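Local coordinates for Ser-thr phosphatase MSPP (Mycobacterium smegmatis, PDB 2JFR), which probably removes phosphate groups from phosphoserine and phosphothreonine in proteins, as a metal-dependent phosphatase of the PPM (PP2C) family, at residues A[3-8]-A[229-234]; A[19-24]-A[223-228]; A[33-38]-A[88-93]; A[116-121]-A[178-183]; A[143-148]-A[192-197]. One frame throughout, in Å; residues are numbered along the deposited sequence. Where two conformers were deposited one is given.

Contact 1: A[3-8]-A[229-234]; sequences ASVLSA and VVIDLG
The flat S4 carbonyl has G234 N above its plane, 58° out of it. G234 N donates to S4 O there at 2.9 Å. L233 CA also reaches S4 O, as a CA-H...O contact of 3.2 Å. The D232 carbonyl is met much closer to its plane: L6 N is tilted 20° from it and donates to D232 O at 2.8 Å. D232 N approaches S7 O nearly along the C=O axis, at 2.9 Å. Two carboxylates complete the flat groups. D232 OD1 forms a salt bridge with R180 of the next strand. A water lies between D232 OD2 and S7 OG, but both side chains have two conformers, so this bridge is doubtful. The C-terminal carboxylate of G234 accepts from two waters through OXT. One of them also donates to S4 OG, which is hydrogen-bonded to E99 as well; the other donates to S4 O.

Strands 5-13 and 226-233 run antiparallel. V5 pairs with L233, S7 with D232 and A8 with I231. The register slips by one between V5 and S7, a beta bulge. V5, A8, I231 and L233 share one sheet face, where Y32 packs on V5, A8 and I231. V5 CG1 is anti to the backbone N (chi1 176°) and meets I231 CG2 at 3.9 Å. L6 CG lies 3.7 Å from G234 N, beside the chain end.

Edge strand 5-13 is held here by three backbone bonds and by apolar contacts on the V5 and I231 face. Beside the bulge, S7 N is buried with no partner in the model. At the chain end, water carries much of the polar bonding.

Contact 2: A[19-24]-A[223-228]; sequences ENNQDA and SDNTTV. With MN (manganese (II) ion), chain C.
The backbones of N21 and N225 pass with their CA atoms 5.8 Å apart and form no beta bridge, and side chains join the two segments. The N225 amide does most of this. Its CG is anti to the carbonyl carbon (chi1 -50°), which sets it beside the backbone N, where the amide meets the 20-22 backbone. N225 ND2 donates to N20 O at 3.0 Å, nearly in the amide plane, and also to Q14. N225 OD1 accepts from Q22 N at 2.9 Å, with the donor above the amide carbonyl plane, 51° out of it. The N21 amide crosses that of N225 with the planes 39° apart, and N21 OD1 lies 3.4 Å from N225 CG. The same N21 OD1 accepts from D23 N, which makes an Asx turn.

Further along, T227 OG1 donates to D23 OD2 at 2.7 Å, using the anti lone pair of that oxygen. S185 OG is a second partner of D23 OD2. The other oxygen, D23 OD1, accepts from two waters. Each of them also donates to N225: one to the backbone O, the other to OD1. The first binds the manganese at 2.1 Å; the second binds the magnesium. D224 OD2 binds the same manganese directly, also at 2.1 Å, along with D36 and D186. D23 and N225 thus form a second shell that positions metal-bound water. This is a second-shell arrangement at the two-metal centre of a PPM phosphatase, where strands of its two sheets come together.

Contact 3: A[33-38]-A[88-93]; sequences AVADGF and SGTTLT. With MG (magnesium ion), chain B; MN (manganese (II) ion), chain C.
The F38 ring lies over G89. G89 N sits 3.6 Å above the ring plane, over its centre, and G89 CA makes a CH-pi contact on the same face. F38 CG stands between the backbone N and carbonyl carbon (chi1 69°), which starts the ring over the neighbouring strand. G89 has no side chain, so the ring can come close.

Strands 31-38 and 89-96 pair antiparallel. F38 N donates to G89 O at 2.9 Å, and V34 and T93 exchange two backbone bonds. Between these pairs the second strand is interrupted at T91. There D36 N donates to T91 OG1 at 2.8 Å, a side chain in place of a carbonyl. T91 OG1 is also bonded to S113. T90 OG1 in turn donates to T91 O at 2.8 Å, in the carbonyl plane and on a lone pair.

D36 divides its carboxylate between two metals. D36 OD1 binds magnesium at 2.0 Å, and D36 OD2 binds manganese at 2.1 Å. G37 O is another magnesium ligand, and one water bridges both ions. Sheet bonding on both sides of D36 thus fixes a bridging carboxylate and a carbonyl ligand in a buried setting, so the strand pair probably helps set the spacing of the two metals.

Contact 4: A[116-121]-A[178-183]; sequences YRIRDG and GDRLLI
R119 CG is anti to the backbone N (chi1 173°), and the bend at chi3 (-80°) places NE beside D179 OD1. The grip is side-on, with one nitrogen to each oxygen. R119 NE donates to D179 OD1 at 2.9 Å. R119 NH2 donates to D179 OD2 at 2.8 Å, using the syn lone pair. The two planes are 34° apart. D179 OD2 also accepts from G176 N.

The R117 and R119 guanidiniums lie face against face: R119 NH1 lies 3.6 Å above the R117 plane, over its centre. R117 has its own salt bridge to E124. Its CD comes 3.7 Å from D179 OD2.

On the other sheet face, Y116 and L182 lie side by side, with Y116 CD2 3.8 Å from L182 CD2. I118 CD1 is 3.9 Å from L182 CB, and I118 runs beside the R180 chain. M123 packs against Y116, I118 and L182. R180 turns its charged end away, to backbone oxygens such as S203 O.

Four backbone bonds join the antiparallel strands, among them I118 N to R180 O at 2.7 Å. The two faces therefore differ. One carries the two facing arginines, whose like charges D179 and E124 would offset. The other is largely apolar, and the buried R180 end is taken up by partners outside the two segments.

Contact 5: A[143-148]-A[192-197]; sequences TRHEAR and ADEALI
R148 of segment 143-148 reaches the A192 carbonyl. Its CB points toward segment 192-197. CG is anti to the carbonyl carbon (chi1 -65°), and the chain then runs extended to CD. A bend at chi3 (66°) places NE, which donates to F189 O. CZ lies 3.5 Å from A192 O. At the tip, R148 NH2 donates to A192 O at 2.7 Å. That bond lies in the carbonyl plane, on a lone pair, and close to the guanidinium plane. R148 NH1 reaches the same A192 O only weakly, at 3.4 Å.

NH1 has water partners too. It donates to one water at 3.0 Å, and this water donates to E194 OE1 at 2.7 Å. H145 ND1 is hydrogen-bonded to that water as well, in the plane of its ring. Three side chains thus share one water, although no charged atoms touch between R148 and E194. A second water takes a weak bond from NH1 and accepts from E194 N. The H145 ring also meets W149 edge to face.

Both helices are capped at their starts. T143 and E146 form a capping box: E146 N donates to T143 OG1 at 3.0 Å, and T143 N to E146 OE1. D193 is the N-cap of helix 194-201, with D193 OD2 accepting from L196 N. The arrangement is a side-chain to backbone contact of an arginine with the residue before an N-capped helix, with a capping box on the other helix.

Contacts 3 and 4 are buried strand pairs, one in each of the two sheets. Contact 1 lies in the same sheet as contact 4 but takes in one of its outermost strands, so it is only partly buried. They adjoin through strands 226-233 and 180-184. Contacts 2 and 3 meet at the metals and share three waters. Contact 2, partly buried, also joins the sheets, and V34, T93, I183 and V229 pack between them from contacts 1, 3 and 4. Contact 5 stands apart, touching none of the others. The chemistry follows place: metal ligands where the two sheets meet, arginine salt bridges farther along the sheet, and water bridges at the chain end and between the helices.

Contact 1: A[3-8]-A[229-234]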
# COMPACT_ATOMS: atom_id res chain seq x y z
N ALA A 3 -20.00 13.75 0.55
CA ALA A 3 -19.69 12.33 0.36
C ALA A 3 -18.57 11.86 1.30
O ALA A 3 -17.74 12.65 1.73
CB ALA A 3 -19.28 12.07 -1.04
N SER A 4 -18.51 10.58 1.52
CA SER A 4 -17.43 10.01 2.33
C SER A 4 -16.10 10.14 1.63
O SER A 4 -15.10 10.39 2.32
CB SER A 4 -17.75 8.58 2.66
OG SER A 4 -18.85 8.52 3.54
N VAL A 5 -16.04 9.94 0.36
CA VAL A 5 -14.83 10.14 -0.44
C VAL A 5 -15.10 11.37 -1.31
O VAL A 5 -15.98 11.36 -2.15
CB VAL A 5 -14.41 8.95 -1.27
CG1 VAL A 5 -13.23 9.26 -2.12
CG2 VAL A 5 -14.16 7.73 -0.35
N LEU A 6 -14.29 12.39 -1.14
CA LEU A 6 -14.37 13.60 -1.97
C LEU A 6 -13.65 13.42 -3.25
O LEU A 6 -14.14 13.75 -4.32
CB LEU A 6 -13.85 14.77 -1.20
CG LEU A 6 -14.52 15.09 0.11
CD1 LEU A 6 -13.93 16.32 0.74
CD2 LEU A 6 -16.03 15.28 -0.11
N SER A 7 -12.40 12.90 -3.21
CA SER A 7 -11.70 12.60 -4.43
C SER A 7 -10.48 11.75 -4.04
O SER A 7 -10.19 11.50 -2.89
CB SER A 7 -11.29 13.83 -5.18
OG SER A 7 -10.15 14.40 -4.58
N ALA A 8 -9.89 11.24 -5.08
CA ALA A 8 -8.74 10.36 -4.94
C ALA A 8 -7.83 10.56 -6.11
O ALA A 8 -8.24 11.04 -7.18
CB ALA A 8 -9.15 8.91 -4.84
N VAL A 229 -1.35 6.38 -3.51
CA VAL A 229 -2.79 6.57 -3.69
C VAL A 229 -3.23 7.47 -2.55
O VAL A 229 -3.02 7.16 -1.37
CB VAL A 229 -3.53 5.24 -3.64
CG1 VAL A 229 -5.04 5.47 -3.75
CG2 VAL A 229 -3.03 4.30 -4.72
N VAL A 230 -3.86 8.61 -2.90
CA VAL A 230 -4.35 9.59 -1.94
C VAL A 230 -5.84 9.60 -2.00
O VAL A 230 -6.42 9.67 -3.10
CB VAL A 230 -3.72 10.97 -2.24
CG1 VAL A 230 -4.44 12.09 -1.53
CG2 VAL A 230 -2.28 10.99 -1.85
N ILE A 231 -6.49 9.60 -0.84
CA ILE A 231 -7.95 9.62 -0.72
C ILE A 231 -8.32 10.74 0.24
O ILE A 231 -7.87 10.73 1.40
CB ILE A 231 -8.48 8.28 -0.19
CG1 ILE A 231 -7.94 7.05 -0.95
CG2 ILE A 231 -9.99 8.29 -0.21
CD1 ILE A 231 -7.73 5.88 -0.10
N ASP A 232 -9.13 11.70 -0.21
CA ASP A 232 -9.63 12.79 0.61
C ASP A 232 -11.02 12.45 1.12
O ASP A 232 -11.89 12.16 0.30
CB ASP A 232 -9.64 14.10 -0.18
CG ASP A 232 -8.29 14.77 -0.15
OD1 ASP A 232 -7.53 14.63 0.81
OD2 ASP A 232 -8.04 15.47 -1.16
N LEU A 233 -11.22 12.51 2.43
CA LEU A 233 -12.46 12.09 3.05
C LEU A 233 -13.35 13.31 3.39
O LEU A 233 -12.84 14.38 3.78
CB LEU A 233 -12.19 11.31 4.32
CG LEU A 233 -11.35 10.06 4.12
CD1 LEU A 233 -11.05 9.38 5.44
CD2 LEU A 233 -11.97 9.11 3.11
N GLY A 234 -14.65 13.11 3.29
CA GLY A 234 -15.66 14.08 3.67
C GLY A 234 -16.67 13.49 4.70
O GLY A 234 -17.64 14.26 4.97
OXT GLY A 234 -16.61 12.30 5.06
O HOH W 1 -18.69 10.73 5.85
O HOH W 2 -15.41 10.20 5.58
O HOH W 3 -9.82 16.70 -2.37

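Contact 2: A[19-24]-A[223-228]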
# COMPACT_ATOMS: atom_id res chain seq x y z
N GLU A 19 14.90 -1.60 -13.11
CA GLU A 19 14.68 -1.89 -14.51
C GLU A 19 13.23 -2.17 -14.87
O GLU A 19 12.89 -2.13 -16.08
CB GLU A 19 15.56 -3.10 -14.93
CG GLU A 19 17.02 -2.79 -14.82
CD GLU A 19 17.91 -3.91 -15.25
OE1 GLU A 19 17.61 -5.10 -14.88
OE2 GLU A 19 18.90 -3.62 -16.01
N ASN A 20 12.38 -2.35 -13.88
CA ASN A 20 10.97 -2.53 -14.08
C ASN A 20 10.25 -1.73 -12.98
O ASN A 20 10.78 -1.57 -11.89
CB ASN A 20 10.51 -3.97 -14.02
CG ASN A 20 10.95 -4.77 -15.20
OD1 ASN A 20 12.02 -5.33 -15.23
ND2 ASN A 20 10.15 -4.82 -16.22
N ASN A 21 9.03 -1.34 -13.30
CA ASN A 21 8.09 -0.86 -12.27
C ASN A 21 7.24 -2.06 -11.89
O ASN A 21 6.34 -2.47 -12.61
CB ASN A 21 7.26 0.30 -12.76
CG ASN A 21 6.52 0.90 -11.60
OD1 ASN A 21 6.45 0.35 -10.51
ND2 ASN A 21 5.98 2.10 -11.83
N GLN A 22 7.57 -2.66 -10.75
CA GLN A 22 6.84 -3.82 -10.26
C GLN A 22 5.79 -3.42 -9.24
O GLN A 22 5.18 -4.32 -8.62
CB GLN A 22 7.77 -4.87 -9.68
CG GLN A 22 8.84 -5.28 -10.68
CD GLN A 22 9.66 -6.46 -10.18
OE1 GLN A 22 9.99 -6.53 -8.99
NE2 GLN A 22 9.97 -7.37 -11.05
N ASP A 23 5.53 -2.15 -9.04
CA ASP A 23 4.40 -1.72 -8.23
C ASP A 23 3.16 -1.66 -9.13
O ASP A 23 3.23 -1.56 -10.36
CB ASP A 23 4.64 -0.29 -7.72
CG ASP A 23 5.62 -0.06 -6.60
OD1 ASP A 23 6.21 -1.01 -6.05
OD2 ASP A 23 5.78 1.16 -6.26
N ALA A 24 2.01 -1.69 -8.48
CA ALA A 24 0.72 -1.54 -9.14
C ALA A 24 -0.20 -0.81 -8.16
O ALA A 24 -0.02 -0.90 -6.95
CB ALA A 24 0.15 -2.86 -9.57
N SER A 223 15.65 5.19 -5.71
CA SER A 223 16.24 3.86 -5.66
C SER A 223 15.23 2.76 -5.89
O SER A 223 15.63 1.66 -6.27
CB SER A 223 16.97 3.63 -4.34
OG SER A 223 16.11 3.72 -3.24
N ASP A 224 13.96 3.01 -5.60
CA ASP A 224 12.90 2.04 -5.79
C ASP A 224 11.80 2.68 -6.61
O ASP A 224 11.73 3.89 -6.76
CB ASP A 224 12.38 1.50 -4.46
CG ASP A 224 11.53 0.28 -4.50
OD1 ASP A 224 11.40 -0.35 -5.59
OD2 ASP A 224 11.02 -0.13 -3.38
N ASN A 225 10.93 1.83 -7.12
CA ASN A 225 9.62 2.27 -7.58
C ASN A 225 8.85 2.93 -6.43
O ASN A 225 8.93 2.43 -5.31
CB ASN A 225 8.83 1.04 -8.02
CG ASN A 225 9.51 0.09 -8.97
OD1 ASN A 225 9.26 -1.12 -8.91
ND2 ASN A 225 10.33 0.56 -9.88
N THR A 226 8.14 4.00 -6.73
CA THR A 226 7.26 4.64 -5.75
C THR A 226 5.88 4.76 -6.32
O THR A 226 5.72 5.28 -7.42
CB THR A 226 7.83 6.05 -5.36
OG1 THR A 226 9.11 5.87 -4.76
CG2 THR A 226 6.91 6.73 -4.36
N THR A 227 4.90 4.34 -5.57
CA THR A 227 3.49 4.39 -5.97
C THR A 227 2.69 4.88 -4.80
O THR A 227 2.88 4.42 -3.68
CB THR A 227 3.05 3.00 -6.42
OG1 THR A 227 3.89 2.61 -7.49
CG2 THR A 227 1.60 2.97 -6.90
N VAL A 228 1.79 5.81 -5.06
CA VAL A 228 0.99 6.46 -4.04
C VAL A 228 -0.46 6.56 -4.49
O VAL A 228 -0.77 6.82 -5.66
CB VAL A 228 1.57 7.83 -3.69
CG1 VAL A 228 2.90 7.71 -2.99
CG2 VAL A 228 1.67 8.76 -4.90
MN MN C . 9.36 -1.41 -3.10
O HOH W 4 8.28 -0.12 -4.36
O HOH W 5 8.06 -2.79 -7.03
O HOH W 6 10.08 -2.52 -4.88
O HOH W 7 10.37 -2.91 -2.11

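Contact 3: A[33-38]-A[88-93]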
# COMPACT_ATOMS: atom_id res chain seq x y z
N ALA A 33 -5.90 0.50 -3.52
CA ALA A 33 -4.88 -0.45 -3.13
C ALA A 33 -3.55 -0.12 -3.80
O ALA A 33 -3.50 0.46 -4.89
CB ALA A 33 -5.28 -1.89 -3.49
N VAL A 34 -2.50 -0.57 -3.15
CA VAL A 34 -1.15 -0.64 -3.71
C VAL A 34 -0.63 -2.04 -3.51
O VAL A 34 -0.81 -2.65 -2.47
CB VAL A 34 -0.22 0.39 -3.05
CG1 VAL A 34 1.24 0.22 -3.48
CG2 VAL A 34 -0.70 1.80 -3.30
N ALA A 35 0.08 -2.51 -4.54
CA ALA A 35 0.77 -3.81 -4.49
C ALA A 35 2.20 -3.59 -4.98
O ALA A 35 2.40 -3.10 -6.09
CB ALA A 35 0.05 -4.83 -5.34
N ASP A 36 3.16 -3.96 -4.16
CA ASP A 36 4.58 -3.82 -4.51
C ASP A 36 5.13 -5.21 -4.78
O ASP A 36 5.36 -6.01 -3.87
CB ASP A 36 5.34 -3.16 -3.35
CG ASP A 36 6.83 -3.03 -3.61
OD1 ASP A 36 7.29 -3.66 -4.59
OD2 ASP A 36 7.48 -2.32 -2.83
N GLY A 37 5.32 -5.51 -6.06
CA GLY A 37 5.86 -6.80 -6.45
C GLY A 37 7.35 -6.88 -6.24
O GLY A 37 8.06 -5.90 -6.25
N PHE A 38 7.82 -8.12 -6.11
CA PHE A 38 9.21 -8.43 -5.99
C PHE A 38 9.53 -9.69 -6.78
O PHE A 38 8.65 -10.54 -6.98
CB PHE A 38 9.68 -8.59 -4.54
CG PHE A 38 9.17 -9.79 -3.82
CD1 PHE A 38 9.85 -11.02 -3.90
CD2 PHE A 38 7.97 -9.70 -3.08
CE1 PHE A 38 9.41 -12.14 -3.27
CE2 PHE A 38 7.55 -10.90 -2.42
CZ PHE A 38 8.29 -12.09 -2.56
N SER A 88 8.84 -15.07 -6.59
CA SER A 88 8.24 -13.76 -6.85
C SER A 88 6.93 -13.69 -6.07
O SER A 88 6.25 -14.68 -5.82
CB SER A 88 7.98 -13.54 -8.32
OG SER A 88 9.22 -13.49 -9.04
N GLY A 89 6.56 -12.48 -5.72
CA GLY A 89 5.32 -12.27 -4.97
C GLY A 89 5.09 -10.79 -4.89
O GLY A 89 5.68 -9.98 -5.62
N THR A 90 4.19 -10.39 -3.97
CA THR A 90 3.85 -8.98 -3.86
C THR A 90 3.35 -8.67 -2.48
O THR A 90 2.77 -9.49 -1.80
CB THR A 90 2.78 -8.60 -4.93
OG1 THR A 90 2.59 -7.18 -4.94
CG2 THR A 90 1.49 -9.33 -4.77
N THR A 91 3.54 -7.42 -2.10
CA THR A 91 2.78 -6.84 -1.00
C THR A 91 1.38 -6.54 -1.48
O THR A 91 1.11 -6.45 -2.70
CB THR A 91 3.43 -5.60 -0.44
OG1 THR A 91 3.17 -4.55 -1.38
CG2 THR A 91 4.90 -5.73 -0.17
N LEU A 92 0.48 -6.27 -0.54
CA LEU A 92 -0.81 -5.71 -0.88
C LEU A 92 -1.33 -4.96 0.31
O LEU A 92 -1.40 -5.51 1.41
CB LEU A 92 -1.79 -6.82 -1.25
CG LEU A 92 -3.24 -6.33 -1.57
CD1 LEU A 92 -3.26 -5.44 -2.76
CD2 LEU A 92 -4.17 -7.54 -1.75
N THR A 93 -1.74 -3.70 0.08
CA THR A 93 -2.46 -2.92 1.07
C THR A 93 -3.72 -2.41 0.38
O THR A 93 -3.59 -1.69 -0.62
CB THR A 93 -1.65 -1.79 1.63
OG1 THR A 93 -0.56 -2.38 2.32
CG2 THR A 93 -2.45 -0.91 2.57
MG MG B . 8.91 -4.10 -5.67
MN MN C . 9.36 -1.41 -3.10
O HOH W 6 10.08 -2.52 -4.88
O HOH W 8 10.36 -4.57 -7.07
O HOH W 5 8.06 -2.79 -7.03
O HOH W 9 9.81 -5.11 -4.13
O HOH W 7 10.37 -2.91 -2.11

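Contact 4: A[116-121]-A[178-183]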
# COMPACT_ATOMS: atom_id res chain seq x y z
N TYR A 116 -1.12 5.47 5.62
CA TYR A 116 -0.95 6.62 6.48
C TYR A 116 -2.23 7.41 6.58
O TYR A 116 -3.00 7.48 5.60
CB TYR A 116 0.13 7.58 5.97
CG TYR A 116 1.44 6.96 5.59
CD1 TYR A 116 2.51 6.92 6.46
CD2 TYR A 116 1.61 6.36 4.33
CE1 TYR A 116 3.73 6.34 6.07
CE2 TYR A 116 2.79 5.80 3.93
CZ TYR A 116 3.84 5.78 4.80
OH TYR A 116 5.02 5.18 4.40
N ARG A 117 -2.42 8.07 7.71
CA ARG A 117 -3.46 9.10 7.84
C ARG A 117 -2.76 10.43 7.99
O ARG A 117 -1.82 10.56 8.74
CB ARG A 117 -4.32 8.86 9.05
CG ARG A 117 -5.48 9.86 9.17
CD ARG A 117 -6.30 9.66 10.44
NE ARG A 117 -5.41 9.87 11.57
CZ ARG A 117 -5.45 9.24 12.71
NH1 ARG A 117 -6.45 8.44 12.97
NH2 ARG A 117 -4.51 9.49 13.59
N ILE A 118 -3.30 11.41 7.25
CA ILE A 118 -2.84 12.78 7.29
C ILE A 118 -3.96 13.58 7.90
O ILE A 118 -5.05 13.66 7.35
CB ILE A 118 -2.44 13.17 5.85
CG1 ILE A 118 -1.37 12.21 5.37
CG2 ILE A 118 -1.99 14.62 5.71
CD1 ILE A 118 -1.24 12.03 3.89
N ARG A 119 -3.69 14.15 9.09
CA ARG A 119 -4.68 14.86 9.87
C ARG A 119 -4.01 16.03 10.55
O ARG A 119 -3.00 15.83 11.23
CB ARG A 119 -5.35 13.92 10.91
CG ARG A 119 -6.26 14.55 11.88
CD ARG A 119 -6.64 13.54 13.02
NE ARG A 119 -7.65 12.75 12.40
CZ ARG A 119 -8.28 11.78 13.08
NH1 ARG A 119 -7.89 11.52 14.33
NH2 ARG A 119 -9.25 11.18 12.46
N ASP A 120 -4.55 17.22 10.35
CA ASP A 120 -4.06 18.45 10.99
C ASP A 120 -2.55 18.62 10.80
O ASP A 120 -1.79 18.99 11.68
CB ASP A 120 -4.31 18.38 12.52
CG ASP A 120 -5.72 18.29 12.93
OD1 ASP A 120 -6.59 18.71 12.11
OD2 ASP A 120 -6.00 17.83 14.09
N GLY A 121 -2.05 18.25 9.61
CA GLY A 121 -0.67 18.49 9.26
C GLY A 121 0.27 17.35 9.65
O GLY A 121 1.45 17.44 9.28
N GLY A 178 -12.38 15.37 6.48
CA GLY A 178 -11.20 16.23 6.44
C GLY A 178 -9.91 15.47 6.50
O GLY A 178 -8.87 16.08 6.20
N ASP A 179 -9.91 14.23 6.88
CA ASP A 179 -8.69 13.45 6.84
C ASP A 179 -8.32 13.12 5.42
O ASP A 179 -9.16 13.08 4.50
CB ASP A 179 -8.86 12.17 7.63
CG ASP A 179 -8.99 12.30 9.11
OD1 ASP A 179 -8.58 13.32 9.66
OD2 ASP A 179 -9.47 11.34 9.70
N ARG A 180 -7.05 12.83 5.22
CA ARG A 180 -6.52 12.30 4.00
C ARG A 180 -5.88 10.95 4.32
O ARG A 180 -5.16 10.84 5.31
CB ARG A 180 -5.52 13.25 3.36
CG ARG A 180 -4.75 12.70 2.20
CD ARG A 180 -3.88 13.76 1.55
NE ARG A 180 -4.73 14.63 0.73
CZ ARG A 180 -4.28 15.68 0.09
NH1 ARG A 180 -3.00 16.03 0.17
NH2 ARG A 180 -5.12 16.40 -0.63
N LEU A 181 -6.14 9.96 3.47
CA LEU A 181 -5.44 8.69 3.58
C LEU A 181 -4.44 8.60 2.44
O LEU A 181 -4.70 9.06 1.33
CB LEU A 181 -6.43 7.52 3.49
CG LEU A 181 -7.51 7.51 4.54
CD1 LEU A 181 -8.41 6.31 4.33
CD2 LEU A 181 -6.93 7.48 5.96
N LEU A 182 -3.31 7.98 2.72
CA LEU A 182 -2.27 7.72 1.74
C LEU A 182 -1.88 6.29 1.83
O LEU A 182 -1.48 5.82 2.91
CB LEU A 182 -1.06 8.62 2.02
CG LEU A 182 0.25 8.26 1.22
CD1 LEU A 182 0.07 8.48 -0.24
CD2 LEU A 182 1.43 9.11 1.74
N ILE A 183 -1.93 5.57 0.72
CA ILE A 183 -1.34 4.25 0.61
C ILE A 183 -0.08 4.42 -0.23
O ILE A 183 -0.14 5.04 -1.29
CB ILE A 183 -2.25 3.21 -0.03
CG1 ILE A 183 -3.67 3.24 0.52
CG2 ILE A 183 -1.63 1.84 0.13
CD1 ILE A 183 -4.62 2.36 -0.25
O HOH W 10 -5.72 16.22 6.39
O HOH W 11 -6.97 17.41 8.80

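Contact 5: A[143-148]-A[192-197]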
# COMPACT_ATOMS: atom_id res chain seq x y z
N THR A 143 12.15 2.38 16.56
CA THR A 143 11.14 3.28 16.04
C THR A 143 10.90 3.10 14.56
O THR A 143 11.70 2.49 13.85
CB THR A 143 11.53 4.77 16.22
OG1 THR A 143 12.67 5.07 15.45
CG2 THR A 143 11.79 5.09 17.73
N ARG A 144 9.76 3.60 14.05
CA ARG A 144 9.52 3.57 12.62
C ARG A 144 10.61 4.32 11.82
O ARG A 144 11.04 3.92 10.77
CB ARG A 144 8.13 4.13 12.31
CG ARG A 144 6.91 3.42 12.92
CD ARG A 144 5.64 3.84 12.15
NE ARG A 144 4.41 3.65 12.93
CZ ARG A 144 3.76 2.48 12.93
NH1 ARG A 144 4.11 1.38 12.25
NH2 ARG A 144 2.62 2.44 13.68
N HIS A 145 11.10 5.43 12.37
CA HIS A 145 12.16 6.14 11.68
C HIS A 145 13.41 5.28 11.56
O HIS A 145 14.05 5.19 10.54
CB HIS A 145 12.42 7.51 12.36
CG HIS A 145 13.56 8.23 11.73
ND1 HIS A 145 13.41 8.93 10.53
CD2 HIS A 145 14.85 8.33 12.09
CE1 HIS A 145 14.61 9.46 10.22
NE2 HIS A 145 15.50 9.12 11.14
N GLU A 146 13.79 4.68 12.71
CA GLU A 146 14.92 3.74 12.70
C GLU A 146 14.75 2.61 11.70
O GLU A 146 15.72 2.22 11.05
CB GLU A 146 15.16 3.10 14.10
CG GLU A 146 15.67 4.14 15.06
CD GLU A 146 15.55 3.88 16.53
OE1 GLU A 146 14.85 3.01 17.08
OE2 GLU A 146 16.24 4.66 17.24
N ALA A 147 13.52 2.06 11.60
CA ALA A 147 13.27 1.01 10.64
C ALA A 147 13.60 1.43 9.18
O ALA A 147 13.92 0.56 8.37
CB ALA A 147 11.83 0.52 10.80
N ARG A 148 13.51 2.72 8.82
CA ARG A 148 13.82 3.17 7.47
C ARG A 148 15.24 2.84 7.07
O ARG A 148 15.52 2.68 5.90
CB ARG A 148 13.74 4.72 7.17
CG ARG A 148 12.40 5.22 7.31
CD ARG A 148 12.31 6.67 7.13
NE ARG A 148 12.63 7.13 5.78
CZ ARG A 148 12.86 8.37 5.38
NH1 ARG A 148 12.75 9.37 6.23
NH2 ARG A 148 13.17 8.63 4.12
N ALA A 192 14.06 10.12 1.09
CA ALA A 192 13.81 11.53 1.18
C ALA A 192 13.60 12.01 2.58
O ALA A 192 13.25 11.29 3.50
CB ALA A 192 12.55 11.83 0.38
N ASP A 193 13.81 13.31 2.77
CA ASP A 193 13.53 13.96 4.02
C ASP A 193 12.05 13.82 4.38
O ASP A 193 11.18 14.17 3.59
CB ASP A 193 13.89 15.46 3.88
CG ASP A 193 13.73 16.22 5.18
OD1 ASP A 193 14.80 16.34 5.77
OD2 ASP A 193 12.67 16.71 5.51
N GLU A 194 11.79 13.40 5.61
CA GLU A 194 10.42 13.21 6.04
C GLU A 194 9.59 14.51 5.95
O GLU A 194 8.46 14.45 5.55
CB GLU A 194 10.38 12.73 7.46
CG GLU A 194 8.98 12.50 8.06
CD GLU A 194 8.99 12.09 9.50
OE1 GLU A 194 10.02 11.55 9.94
OE2 GLU A 194 7.97 12.25 10.21
N ALA A 195 10.16 15.65 6.27
CA ALA A 195 9.43 16.86 6.20
C ALA A 195 8.99 17.16 4.79
O ALA A 195 7.88 17.64 4.54
CB ALA A 195 10.28 18.05 6.73
N LEU A 196 9.87 16.85 3.85
CA LEU A 196 9.44 17.13 2.47
C LEU A 196 8.42 16.14 1.96
O LEU A 196 7.52 16.50 1.20
CB LEU A 196 10.77 17.21 1.72
CG LEU A 196 10.52 17.65 0.28
CD1 LEU A 196 10.05 19.08 0.22
CD2 LEU A 196 11.84 17.47 -0.46
N ILE A 197 8.48 14.88 2.43
CA ILE A 197 7.40 13.93 2.15
C ILE A 197 6.09 14.47 2.68
O ILE A 197 5.07 14.45 1.99
CB ILE A 197 7.70 12.53 2.71
CG1 ILE A 197 8.92 11.92 2.01
CG2 ILE A 197 6.48 11.65 2.59
CD1 ILE A 197 9.43 10.66 2.68
O HOH W 12 11.24 9.41 8.78
O HOH W 13 14.04 12.07 7.16